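Local coordinates for protein 350aa long hypothetical aspartate-semialdehyde dehydrogenase (Sulfolobus tokodaii, PDB 2EP5) that probably catalyses the NADPH-dependent reduction of malonyl-CoA to malonate semialdehyde, as a member of the aspartate-semialdehyde dehydrogenase family, at residues Gly14-Lys19 against Gly332-Thr337; Gly101-Ser106 against Glu342-Leu347; Ala153-Met158 against Met306-Gly311; Met158-Leu163 against Gly246-Val251; Glu254-Glu259 against Asn318-Val323. All coordinates share one frame; numbering follows the deposited sequence.

Interaction 1: Gly14-Lys19 against Gly332-Thr337; sequences GMVGQK and GAAGIT
Val16 and Ala334 bring the two backbones closest, with 5.7 Å between Val16 CA and Ala334 CA. Both segments are helix starts. Gly14 is the N-cap of helix 15-24, and Ala333 is the N-cap of helix 334-347. Val16 sets both its methyls against Ala333. Its CG2 lies 3.6 Å from Ala333 CB, and its CG1 lies 3.7 Å from the same Ala333 CB. CG1 stands anti to the backbone N (chi1 168°), which also brings it over the main chain, 3.9 Å from Ala334 N. One turn on, Lys19 joins by its first carbon, Lys19 CB to Ala334 CB being 3.7 Å. The lysine chain then bends at chi2 and its amine leads away, to a long, weak ion pair with Glu54. Met20 and Met23 of helix 15-24 also pack on Ala334, while the hydroxyl of Thr337 lies among the side-chain oxygens of Asn107 and Asn148. The helix that begins at Met15 follows a glycine-rich turn characteristic of the Rossmann nucleotide-binding fold. The C-terminal helix starts against it, with the side chain of Ala333 about 5 Å from that of Cys151, the predicted acyl-thioester cysteine of the active site.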
# COMPACT_ATOMS: atom_id res chain seq x y z
N GLY A 14 -9.09 5.84 -22.15
CA GLY A 14 -8.08 5.82 -21.11
C GLY A 14 -8.41 6.70 -19.92
O GLY A 14 -9.50 7.27 -19.85
N MET A 15 -7.47 6.83 -18.99
CA MET A 15 -7.68 7.66 -17.81
C MET A 15 -7.86 9.13 -18.16
O MET A 15 -8.82 9.76 -17.71
CB MET A 15 -6.52 7.52 -16.82
CG MET A 15 -6.56 6.25 -15.99
SD MET A 15 -5.33 6.24 -14.66
CE MET A 15 -6.19 7.17 -13.40
N VAL A 16 -6.95 9.68 -18.95
CA VAL A 16 -7.05 11.08 -19.35
C VAL A 16 -8.33 11.30 -20.14
O VAL A 16 -9.00 12.32 -20.00
CB VAL A 16 -5.84 11.53 -20.19
CG1 VAL A 16 -6.11 12.88 -20.84
CG2 VAL A 16 -4.60 11.61 -19.30
N GLY A 17 -8.68 10.31 -20.96
CA GLY A 17 -9.90 10.40 -21.74
C GLY A 17 -11.14 10.48 -20.88
O GLY A 17 -12.01 11.32 -21.11
N GLN A 18 -11.23 9.62 -19.86
CA GLN A 18 -12.39 9.63 -18.99
C GLN A 18 -12.47 10.93 -18.21
O GLN A 18 -13.56 11.45 -18.00
CB GLN A 18 -12.35 8.42 -18.04
CG GLN A 18 -12.35 7.08 -18.79
CD GLN A 18 -12.49 5.88 -17.87
OE1 GLN A 18 -12.13 4.75 -18.23
NE2 GLN A 18 -13.03 6.11 -16.68
N LYS A 19 -11.33 11.47 -17.80
CA LYS A 19 -11.32 12.75 -17.09
C LYS A 19 -11.93 13.83 -17.99
O LYS A 19 -12.78 14.61 -17.57
CB LYS A 19 -9.89 13.18 -16.75
CG LYS A 19 -9.45 12.83 -15.34
CD LYS A 19 -10.16 13.68 -14.30
CE LYS A 19 -9.94 13.10 -12.91
NZ LYS A 19 -10.61 13.89 -11.84
N GLY A 332 -2.05 18.31 -15.69
CA GLY A 332 -1.10 17.66 -16.57
C GLY A 332 -1.61 17.08 -17.87
O GLY A 332 -0.81 16.59 -18.65
N ALA A 333 -2.93 17.10 -18.09
CA ALA A 333 -3.49 16.55 -19.32
C ALA A 333 -4.88 17.06 -19.68
O ALA A 333 -5.00 18.04 -20.43
CB ALA A 333 -3.50 15.03 -19.25
N ALA A 334 -5.92 16.41 -19.15
CA ALA A 334 -7.32 16.78 -19.43
C ALA A 334 -7.66 18.26 -19.32
O ALA A 334 -8.12 18.87 -20.29
CB ALA A 334 -8.26 15.98 -18.52
N GLY A 335 -7.43 18.83 -18.15
CA GLY A 335 -7.73 20.23 -17.94
C GLY A 335 -6.98 21.23 -18.80
O GLY A 335 -7.57 22.24 -19.20
N ILE A 336 -5.71 20.99 -19.09
CA ILE A 336 -4.98 21.96 -19.91
C ILE A 336 -5.37 21.91 -21.38
O ILE A 336 -5.29 22.92 -22.07
CB ILE A 336 -3.44 21.82 -19.80
CG1 ILE A 336 -3.02 20.37 -19.99
CG2 ILE A 336 -2.97 22.37 -18.48
CD1 ILE A 336 -1.55 20.21 -20.16
N THR A 337 -5.79 20.75 -21.86
CA THR A 337 -6.21 20.62 -23.25
C THR A 337 -7.51 21.40 -23.42
O THR A 337 -7.67 22.17 -24.37
CB THR A 337 -6.47 19.15 -23.62
OG1 THR A 337 -5.24 18.42 -23.53
CG2 THR A 337 -7.01 19.05 -25.05

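Interaction 2: Gly101-Ser106 against Glu342-Leu347; sequences GKIVVS and EVMKEL
Met344 lies alongside Val105, the two side chains running past each other in opposite directions. The sulfur makes the nearer touch, with Met344 SD 3.9 Å from Val105 CG2. The Met344 chain is extended as far as the sulfur (chi2 172°) and then bends at chi3 (81°). That bend carries the terminal methyl along the strand to Ile103, where Met344 CE meets Ile103 CG2 at 4.4 Å. One methionine thus touches two strand residues with different atoms. Ile103 and Val105 both point toward the helix, while Val104 between them points away. The backbones stay well apart, 10.2 Å between Val105 CA and Met344 CA, and the flexible thioether chain bridges the gap. The contact is wholly apolar. Because Met344 comes from a helix and meets a strand, its side chain reaches across from one layer of the domain to the next. Strand 103-106 lies in the parallel sheet, between strands 80-83 and 144-147. Met344 also packs on Val146 of strand 144-147, so it spans two neighbouring strands. Val104 rests on Leu97 and Val98 of helix 87-99. The strand is therefore sandwiched, with the C-terminal helix 334-347 against one face of the sheet and helix 87-99 against the other.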
# COMPACT_ATOMS: atom_id res chain seq x y z
N GLY A 101 -7.51 19.03 -43.00
CA GLY A 101 -8.11 20.29 -42.59
C GLY A 101 -8.68 20.40 -41.19
O GLY A 101 -9.21 21.44 -40.82
N LYS A 102 -8.59 19.34 -40.40
CA LYS A 102 -9.13 19.37 -39.04
C LYS A 102 -8.26 20.18 -38.08
O LYS A 102 -7.04 20.22 -38.22
CB LYS A 102 -9.27 17.95 -38.49
CG LYS A 102 -10.30 17.09 -39.19
CD LYS A 102 -11.71 17.31 -38.66
CE LYS A 102 -12.23 18.70 -38.94
NZ LYS A 102 -13.59 18.87 -38.39
N ILE A 103 -8.91 20.83 -37.11
CA ILE A 103 -8.19 21.58 -36.08
C ILE A 103 -8.02 20.56 -34.93
O ILE A 103 -9.01 20.10 -34.35
CB ILE A 103 -9.00 22.77 -35.55
CG1 ILE A 103 -9.17 23.83 -36.65
CG2 ILE A 103 -8.30 23.37 -34.34
CD1 ILE A 103 -9.95 25.04 -36.21
N VAL A 104 -6.77 20.21 -34.63
CA VAL A 104 -6.49 19.23 -33.58
C VAL A 104 -5.71 19.80 -32.40
O VAL A 104 -4.70 20.48 -32.59
CB VAL A 104 -5.68 18.04 -34.15
CG1 VAL A 104 -5.42 17.00 -33.06
CG2 VAL A 104 -6.41 17.41 -35.33
N VAL A 105 -6.20 19.51 -31.19
CA VAL A 105 -5.55 19.93 -29.94
C VAL A 105 -5.29 18.61 -29.21
O VAL A 105 -6.22 17.92 -28.79
CB VAL A 105 -6.46 20.82 -29.08
CG1 VAL A 105 -5.71 21.28 -27.83
CG2 VAL A 105 -6.92 22.03 -29.87
N SER A 106 -4.01 18.27 -29.07
CA SER A 106 -3.63 17.00 -28.47
C SER A 106 -2.62 17.05 -27.33
O SER A 106 -1.73 17.91 -27.32
CB SER A 106 -3.09 16.10 -29.58
OG SER A 106 -2.30 15.05 -29.06
N GLU A 342 -10.40 26.67 -24.73
CA GLU A 342 -11.11 27.86 -24.26
C GLU A 342 -10.33 29.12 -24.65
O GLU A 342 -10.90 30.09 -25.15
CB GLU A 342 -11.31 27.82 -22.74
CG GLU A 342 -11.85 26.48 -22.24
CD GLU A 342 -12.21 26.50 -20.76
OE1 GLU A 342 -11.62 27.28 -19.99
OE2 GLU A 342 -13.09 25.70 -20.36
N VAL A 343 -9.02 29.10 -24.43
CA VAL A 343 -8.17 30.24 -24.77
C VAL A 343 -8.25 30.55 -26.27
O VAL A 343 -8.38 31.71 -26.67
CB VAL A 343 -6.70 29.97 -24.40
CG1 VAL A 343 -5.81 31.07 -24.97
CG2 VAL A 343 -6.54 29.89 -22.88
N MET A 344 -8.16 29.51 -27.10
CA MET A 344 -8.21 29.66 -28.54
C MET A 344 -9.50 30.35 -28.98
O MET A 344 -9.49 31.21 -29.85
CB MET A 344 -8.08 28.29 -29.22
CG MET A 344 -6.69 27.67 -29.14
SD MET A 344 -6.64 25.96 -29.75
CE MET A 344 -6.52 26.21 -31.51
N LYS A 345 -10.62 29.97 -28.37
CA LYS A 345 -11.89 30.59 -28.70
C LYS A 345 -11.81 32.06 -28.28
O LYS A 345 -12.19 32.96 -29.03
CB LYS A 345 -13.04 29.89 -27.97
CG LYS A 345 -14.41 30.53 -28.17
CD LYS A 345 -14.85 30.50 -29.63
CE LYS A 345 -16.19 31.20 -29.83
NZ LYS A 345 -16.66 31.13 -31.24
N GLU A 346 -11.30 32.30 -27.08
CA GLU A 346 -11.14 33.64 -26.54
C GLU A 346 -10.28 34.54 -27.43
O GLU A 346 -10.53 35.74 -27.54
CB GLU A 346 -10.53 33.56 -25.14
CG GLU A 346 -10.20 34.90 -24.48
CD GLU A 346 -11.43 35.77 -24.30
OE1 GLU A 346 -12.53 35.20 -24.11
OE2 GLU A 346 -11.30 37.01 -24.33
N LEU A 347 -9.27 33.96 -28.07
CA LEU A 347 -8.38 34.74 -28.93
C LEU A 347 -8.79 34.79 -30.40
O LEU A 347 -8.15 35.46 -31.21
CB LEU A 347 -6.95 34.20 -28.80
CG LEU A 347 -6.37 34.31 -27.39
CD1 LEU A 347 -4.93 33.83 -27.36
CD2 LEU A 347 -6.46 35.76 -26.93

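Interaction 3: Ala153-Met158 against Met306-Gly311; sequences AAIMSM and MAVTVG
The hydroxyl of Ser157 bonds back to the main chain of its own helix, Ser157 OG to Ala154 O at 2.8 Å. The bond meets the carbonyl at a C=O...OG angle of 121°, and the hydroxyl sits tilted 34° from the carbonyl plane. Asn121 adds a weak bond to the same carbonyl through its ND2. This satisfies the serine within its own helix. The contact with the strand is made by other side chains. Val308 points toward helix 151-160 and touches it with both methyls. Its CG1 is 3.7 Å from Met158 CG and 4.1 Å from Ile155 CG2, and so touches two helix residues. Val308 CG2 lies 3.8 Å from Met158 CB. In Met158, CG stands anti to the carbonyl carbon (chi1 -59°), which lays it beside CB against the valine; the bends beyond concern only the sulfur and methyl. Ile155 slides past the valine in the opposite direction. With an alanine here, both methyls go, and a gap would probably open between the strand and Met158 and Ile155. Val308 also touches Val324 and Ile285 of the neighbouring strands. The Ile155 side chain is about 4 Å from that of His244, the predicted proton acceptor. The joint between helix and strand is entirely apolar and buried, so it rests on shape and not on directional bonds.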
# COMPACT_ATOMS: atom_id res chain seq x y z
N ALA A 153 6.01 18.01 -17.01
CA ALA A 153 6.55 19.26 -17.54
C ALA A 153 5.56 20.38 -17.27
O ALA A 153 5.94 21.46 -16.80
CB ALA A 153 6.78 19.12 -19.04
N ALA A 154 4.29 20.11 -17.56
CA ALA A 154 3.23 21.08 -17.35
C ALA A 154 3.23 21.56 -15.90
O ALA A 154 3.19 22.76 -15.64
CB ALA A 154 1.88 20.46 -17.68
N ILE A 155 3.29 20.61 -14.97
CA ILE A 155 3.29 20.95 -13.56
C ILE A 155 4.53 21.75 -13.16
O ILE A 155 4.43 22.78 -12.51
CB ILE A 155 3.16 19.66 -12.70
CG1 ILE A 155 1.82 18.98 -13.00
CG2 ILE A 155 3.25 20.01 -11.20
CD1 ILE A 155 1.64 17.61 -12.37
N MET A 156 5.70 21.27 -13.58
CA MET A 156 6.96 21.95 -13.26
C MET A 156 7.07 23.37 -13.81
O MET A 156 7.67 24.24 -13.18
CB MET A 156 8.14 21.13 -13.78
CG MET A 156 8.26 19.74 -13.21
SD MET A 156 8.25 19.69 -11.41
CE MET A 156 7.09 18.32 -11.14
N SER A 157 6.50 23.60 -14.99
CA SER A 157 6.58 24.92 -15.62
C SER A 157 5.87 26.03 -14.87
O SER A 157 6.26 27.19 -14.97
CB SER A 157 6.05 24.85 -17.06
OG SER A 157 4.66 24.57 -17.10
N MET A 158 4.83 25.68 -14.11
CA MET A 158 4.06 26.68 -13.37
C MET A 158 4.91 27.57 -12.46
O MET A 158 4.87 28.79 -12.58
CB MET A 158 2.96 26.00 -12.55
CG MET A 158 1.98 25.20 -13.38
SD MET A 158 1.09 26.23 -14.56
CE MET A 158 -0.27 26.82 -13.55
N MET A 306 -6.61 21.91 -11.11
CA MET A 306 -6.03 22.82 -12.10
C MET A 306 -4.98 23.72 -11.48
O MET A 306 -4.23 24.39 -12.18
CB MET A 306 -7.12 23.68 -12.75
CG MET A 306 -7.83 22.98 -13.89
SD MET A 306 -6.63 22.34 -15.08
CE MET A 306 -6.21 23.83 -15.96
N ALA A 307 -4.93 23.73 -10.15
CA ALA A 307 -3.96 24.56 -9.45
C ALA A 307 -2.83 23.68 -8.91
O ALA A 307 -3.06 22.55 -8.49
CB ALA A 307 -4.65 25.31 -8.30
N VAL A 308 -1.61 24.20 -8.94
CA VAL A 308 -0.47 23.46 -8.41
C VAL A 308 -0.17 24.04 -7.03
O VAL A 308 -0.41 25.23 -6.79
CB VAL A 308 0.78 23.62 -9.29
CG1 VAL A 308 0.51 23.07 -10.68
CG2 VAL A 308 1.20 25.08 -9.34
N THR A 309 0.34 23.21 -6.14
CA THR A 309 0.64 23.69 -4.80
C THR A 309 2.14 23.66 -4.57
O THR A 309 2.79 22.63 -4.78
CB THR A 309 -0.05 22.82 -3.74
OG1 THR A 309 -1.46 22.75 -4.03
CG2 THR A 309 0.15 23.40 -2.36
N VAL A 310 2.68 24.79 -4.13
CA VAL A 310 4.11 24.95 -3.86
C VAL A 310 4.34 25.11 -2.36
O VAL A 310 3.56 25.76 -1.66
CB VAL A 310 4.69 26.19 -4.58
CG1 VAL A 310 6.14 26.37 -4.21
CG2 VAL A 310 4.55 26.05 -6.10
N GLY A 311 5.43 24.53 -1.88
CA GLY A 311 5.78 24.62 -0.47
C GLY A 311 7.28 24.51 -0.26
O GLY A 311 8.04 24.34 -1.21

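Interaction 4: Met158-Leu163 against Gly246-Val251; sequences MPIKPL and GVINIV
Ile248 reaches from its strand to Pro159, where Ile248 CD1 lies 4.0 Å from Pro159 CG. The two side chains cross obliquely, and only the end of the isoleucine meets the ring. The same methyl makes a looser contact with the next residue, Ile248 CD1 to Ile160 CG1 being 4.5 Å. The isoleucine can do this because CG1 lies anti to the carbonyl carbon (chi1 -58°) and the chain is extended beyond it (chi2 176°). From the same helix as Pro159, Met156 adds its sulfur, with Met156 SD 4.0 Å from Ile248 CD1. Further along, Leu163 and Ile250 also point across, but their nearest approach, Leu163 CD1 to Ile250 CD1, is 4.8 Å. Pro159 marks a kink, since its N makes no bond to the preceding turn. The chain then tightens into a 3-10 turn and Leu163 N bonds to Ile160 O at 2.8 Å. Leu163 in turn is the N-cap of helix 164-168, whose Ala167 touches Ile160 and Ile250. Ile248 itself is fixed by strand pairing with Leu322 of strand 319-326. Val247, Asn249 and Val251 pack instead on Thr175, Ile173 and Lys171 of a neighbouring subunit. The sheet thus has a helical layer on one face and a subunit interface on the other, an alpha/beta layout characteristic of the dimerisation domain of this family.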
# COMPACT_ATOMS: atom_id res chain seq x y z
N MET A 158 4.83 25.68 -14.11
CA MET A 158 4.06 26.68 -13.37
C MET A 158 4.91 27.57 -12.46
O MET A 158 4.87 28.79 -12.58
CB MET A 158 2.96 26.00 -12.55
CG MET A 158 1.98 25.20 -13.38
SD MET A 158 1.09 26.23 -14.56
CE MET A 158 -0.27 26.82 -13.55
N PRO A 159 5.69 26.97 -11.54
CA PRO A 159 6.50 27.82 -10.67
C PRO A 159 7.72 28.45 -11.34
O PRO A 159 8.18 29.52 -10.94
CB PRO A 159 6.89 26.87 -9.54
CG PRO A 159 7.01 25.57 -10.23
CD PRO A 159 5.82 25.55 -11.17
N ILE A 160 8.23 27.79 -12.38
CA ILE A 160 9.40 28.27 -13.10
C ILE A 160 9.16 29.54 -13.92
O ILE A 160 9.98 30.46 -13.88
CB ILE A 160 9.94 27.16 -14.02
CG1 ILE A 160 10.56 26.05 -13.18
CG2 ILE A 160 10.99 27.72 -14.98
CD1 ILE A 160 11.04 24.86 -13.98
N LYS A 161 8.05 29.59 -14.65
CA LYS A 161 7.73 30.76 -15.48
C LYS A 161 7.86 32.09 -14.75
O LYS A 161 8.63 32.96 -15.15
CB LYS A 161 6.32 30.62 -16.06
CG LYS A 161 5.85 31.82 -16.87
CD LYS A 161 6.65 31.99 -18.15
CE LYS A 161 6.16 33.21 -18.94
NZ LYS A 161 6.80 33.30 -20.27
N PRO A 162 7.10 32.28 -13.66
CA PRO A 162 7.21 33.55 -12.94
C PRO A 162 8.59 33.79 -12.33
O PRO A 162 8.86 34.86 -11.80
CB PRO A 162 6.10 33.45 -11.89
CG PRO A 162 5.98 31.96 -11.66
CD PRO A 162 6.07 31.41 -13.05
N LEU A 163 9.46 32.79 -12.42
CA LEU A 163 10.82 32.89 -11.89
C LEU A 163 11.82 32.63 -13.02
O LEU A 163 12.99 32.32 -12.78
CB LEU A 163 11.04 31.87 -10.77
CG LEU A 163 10.02 31.81 -9.62
CD1 LEU A 163 10.53 30.85 -8.55
CD2 LEU A 163 9.82 33.20 -9.04
N GLY A 246 7.42 17.43 -7.40
CA GLY A 246 8.70 17.80 -7.97
C GLY A 246 9.51 18.65 -7.02
O GLY A 246 9.02 19.64 -6.48
N VAL A 247 10.76 18.24 -6.78
CA VAL A 247 11.66 19.00 -5.93
C VAL A 247 12.54 19.77 -6.90
O VAL A 247 13.34 19.18 -7.63
CB VAL A 247 12.55 18.10 -5.06
CG1 VAL A 247 13.48 18.96 -4.21
CG2 VAL A 247 11.68 17.23 -4.17
N ILE A 248 12.38 21.08 -6.91
CA ILE A 248 13.13 21.94 -7.80
C ILE A 248 14.23 22.71 -7.07
O ILE A 248 13.98 23.35 -6.05
CB ILE A 248 12.17 22.93 -8.51
CG1 ILE A 248 11.11 22.13 -9.28
CG2 ILE A 248 12.95 23.86 -9.47
CD1 ILE A 248 10.03 22.98 -9.95
N ASN A 249 15.45 22.60 -7.58
CA ASN A 249 16.59 23.30 -7.01
C ASN A 249 17.23 24.20 -8.06
O ASN A 249 17.88 23.71 -8.98
CB ASN A 249 17.64 22.33 -6.47
CG ASN A 249 17.19 21.61 -5.21
OD1 ASN A 249 16.48 20.61 -5.27
ND2 ASN A 249 17.61 22.13 -4.06
N ILE A 250 17.03 25.50 -7.92
CA ILE A 250 17.63 26.43 -8.86
C ILE A 250 18.99 26.84 -8.29
O ILE A 250 19.08 27.74 -7.45
CB ILE A 250 16.72 27.65 -9.07
CG1 ILE A 250 15.37 27.19 -9.64
CG2 ILE A 250 17.38 28.65 -10.01
CD1 ILE A 250 14.40 28.32 -9.95
N VAL A 251 20.04 26.15 -8.74
CA VAL A 251 21.41 26.41 -8.28
C VAL A 251 21.97 27.66 -8.96
O VAL A 251 22.33 27.63 -10.13
CB VAL A 251 22.35 25.22 -8.60
CG1 VAL A 251 23.70 25.41 -7.93
CG2 VAL A 251 21.69 23.91 -8.14

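Interaction 5: Glu254-Glu259 against Asn318-Val323; sequences ERINIE and NVLRLV
An extended loop passes over a strand, Ile256 CA standing 7.8 Å from Leu320 CA, without pairing to it. Leu320 points toward the loop and is touched by two isoleucines. Ile256 CD1 sits over the root of the leucine, 3.8 Å from Leu320 CB and 4.2 Å from Leu320 CG. Ile258 meets a branch end instead, with Ile258 CD1 4.2 Å from Leu320 CD2. Both isoleucines therefore touch by the same terminal methyl, one near the base and one at the tip. Neither contact is end-on, since each isoleucine lies at a slant to the leucine. The first torsion of Ile258 (chi1 -156°) and a bend at chi2 (73°) bring its end nearer the strand than its first bond would suggest. Between them Asn257 is the N-cap of helix 258-266, its OD1 accepting from the N of Glu260. Ile261, one turn further on, packs on both Ile256 and Leu320, and Leu163 also touches the leucine. Val319 and Arg321 point away from the loop and pack on a neighbouring subunit, where Arg321 is hydrogen-bonded to Thr234 of that subunit. The loop from strand 244-251 into helix 258-266 is thus pinned to the adjacent antiparallel strand. This is hydrophobic packing of a strand-to-helix connection and the first helical turn on the sheet of the dimerisation domain, remote from the predicted catalytic residues.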
# COMPACT_ATOMS: atom_id res chain seq x y z
N GLU A 254 22.62 34.24 -8.03
CA GLU A 254 21.84 35.46 -8.23
C GLU A 254 21.19 35.81 -6.90
O GLU A 254 20.85 34.92 -6.12
CB GLU A 254 20.75 35.24 -9.28
CG GLU A 254 21.25 35.02 -10.70
CD GLU A 254 22.02 36.22 -11.23
OE1 GLU A 254 21.50 37.34 -11.11
OE2 GLU A 254 23.13 36.03 -11.78
N ARG A 255 21.03 37.10 -6.62
CA ARG A 255 20.40 37.52 -5.38
C ARG A 255 18.97 36.99 -5.41
O ARG A 255 18.39 36.83 -6.49
CB ARG A 255 20.40 39.04 -5.26
CG ARG A 255 21.78 39.68 -5.43
CD ARG A 255 21.73 41.18 -5.21
NE ARG A 255 20.60 41.81 -5.90
CZ ARG A 255 20.40 41.77 -7.21
NH1 ARG A 255 21.25 41.13 -7.99
NH2 ARG A 255 19.34 42.37 -7.74
N ILE A 256 18.41 36.71 -4.24
CA ILE A 256 17.06 36.19 -4.18
C ILE A 256 16.29 36.67 -2.95
O ILE A 256 16.71 36.46 -1.82
CB ILE A 256 17.08 34.64 -4.18
CG1 ILE A 256 17.59 34.14 -5.54
CG2 ILE A 256 15.70 34.10 -3.88
CD1 ILE A 256 17.90 32.66 -5.58
N ASN A 257 15.17 37.34 -3.20
CA ASN A 257 14.30 37.84 -2.14
C ASN A 257 13.23 36.76 -1.93
O ASN A 257 12.23 36.71 -2.64
CB ASN A 257 13.62 39.15 -2.57
CG ASN A 257 12.79 39.77 -1.46
OD1 ASN A 257 12.04 39.08 -0.77
ND2 ASN A 257 12.93 41.08 -1.28
N ILE A 258 13.46 35.91 -0.94
CA ILE A 258 12.54 34.82 -0.65
C ILE A 258 11.07 35.22 -0.54
O ILE A 258 10.20 34.58 -1.13
CB ILE A 258 12.98 34.08 0.63
CG1 ILE A 258 12.44 32.65 0.61
CG2 ILE A 258 12.51 34.83 1.86
CD1 ILE A 258 13.17 31.76 -0.37
N GLU A 259 10.79 36.29 0.21
CA GLU A 259 9.42 36.74 0.39
C GLU A 259 8.78 37.27 -0.89
O GLU A 259 7.59 37.08 -1.12
CB GLU A 259 9.35 37.81 1.49
CG GLU A 259 9.72 37.32 2.89
CD GLU A 259 8.86 36.15 3.37
OE1 GLU A 259 7.62 36.32 3.46
OE2 GLU A 259 9.41 35.07 3.65
N ASN A 318 23.75 29.58 -2.65
CA ASN A 318 23.77 29.29 -4.08
C ASN A 318 22.59 28.42 -4.57
O ASN A 318 22.72 27.69 -5.55
CB ASN A 318 25.11 28.63 -4.43
CG ASN A 318 25.39 28.58 -5.93
OD1 ASN A 318 25.03 29.49 -6.68
ND2 ASN A 318 26.06 27.52 -6.38
N VAL A 319 21.45 28.50 -3.89
CA VAL A 319 20.30 27.70 -4.33
C VAL A 319 18.93 28.08 -3.76
O VAL A 319 18.77 28.35 -2.57
CB VAL A 319 20.53 26.19 -4.04
CG1 VAL A 319 20.65 25.95 -2.55
CG2 VAL A 319 19.39 25.36 -4.63
N LEU A 320 17.95 28.09 -4.66
CA LEU A 320 16.58 28.39 -4.30
C LEU A 320 15.85 27.07 -4.46
O LEU A 320 15.80 26.52 -5.56
CB LEU A 320 15.98 29.41 -5.27
CG LEU A 320 14.65 30.10 -4.94
CD1 LEU A 320 13.77 30.07 -6.18
CD2 LEU A 320 13.94 29.44 -3.77
N ARG A 321 15.31 26.55 -3.36
CA ARG A 321 14.60 25.29 -3.43
C ARG A 321 13.10 25.45 -3.21
O ARG A 321 12.65 26.37 -2.53
CB ARG A 321 15.12 24.28 -2.41
CG ARG A 321 14.46 22.91 -2.59
CD ARG A 321 14.31 22.16 -1.29
NE ARG A 321 13.67 22.96 -0.25
CZ ARG A 321 13.71 22.65 1.04
NH1 ARG A 321 14.36 21.56 1.43
NH2 ARG A 321 13.16 23.45 1.94
N LEU A 322 12.33 24.53 -3.79
CA LEU A 322 10.89 24.55 -3.64
C LEU A 322 10.29 23.22 -4.07
O LEU A 322 10.88 22.50 -4.88
CB LEU A 322 10.28 25.71 -4.45
CG LEU A 322 10.37 25.76 -5.97
CD1 LEU A 322 9.37 24.80 -6.60
CD2 LEU A 322 10.07 27.17 -6.44
N VAL A 323 9.15 22.88 -3.47
CA VAL A 323 8.43 21.64 -3.76
C VAL A 323 7.07 22.01 -4.36
O VAL A 323 6.32 22.81 -3.80
CB VAL A 323 8.20 20.80 -2.47
CG1 VAL A 323 7.39 19.55 -2.81
CG2 VAL A 323 9.55 20.39 -1.86

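In the fold
Following the chain, interaction 1 opens at Gly14-Lys19 and interaction 2 at Gly101-Ser106, both in the nucleotide-binding domain. Interaction 3 opens next, on helix 151-160, and interaction 4 on the end of that helix; they share Met158. Interaction 4 closes first, on strand 244-251, nested within interaction 3. Interaction 5 then opens at Glu254-Glu259. Strand 308-316 closes interaction 3 and strand 319-326 closes interaction 5, so these two cross. Helix 334-347 closes interactions 1 and 2, which also cross and enclose the other three. The last helix thereby returns to the Rossmann domain, while interactions 3 to 5 build on the mixed sheet of the dimerisation domain.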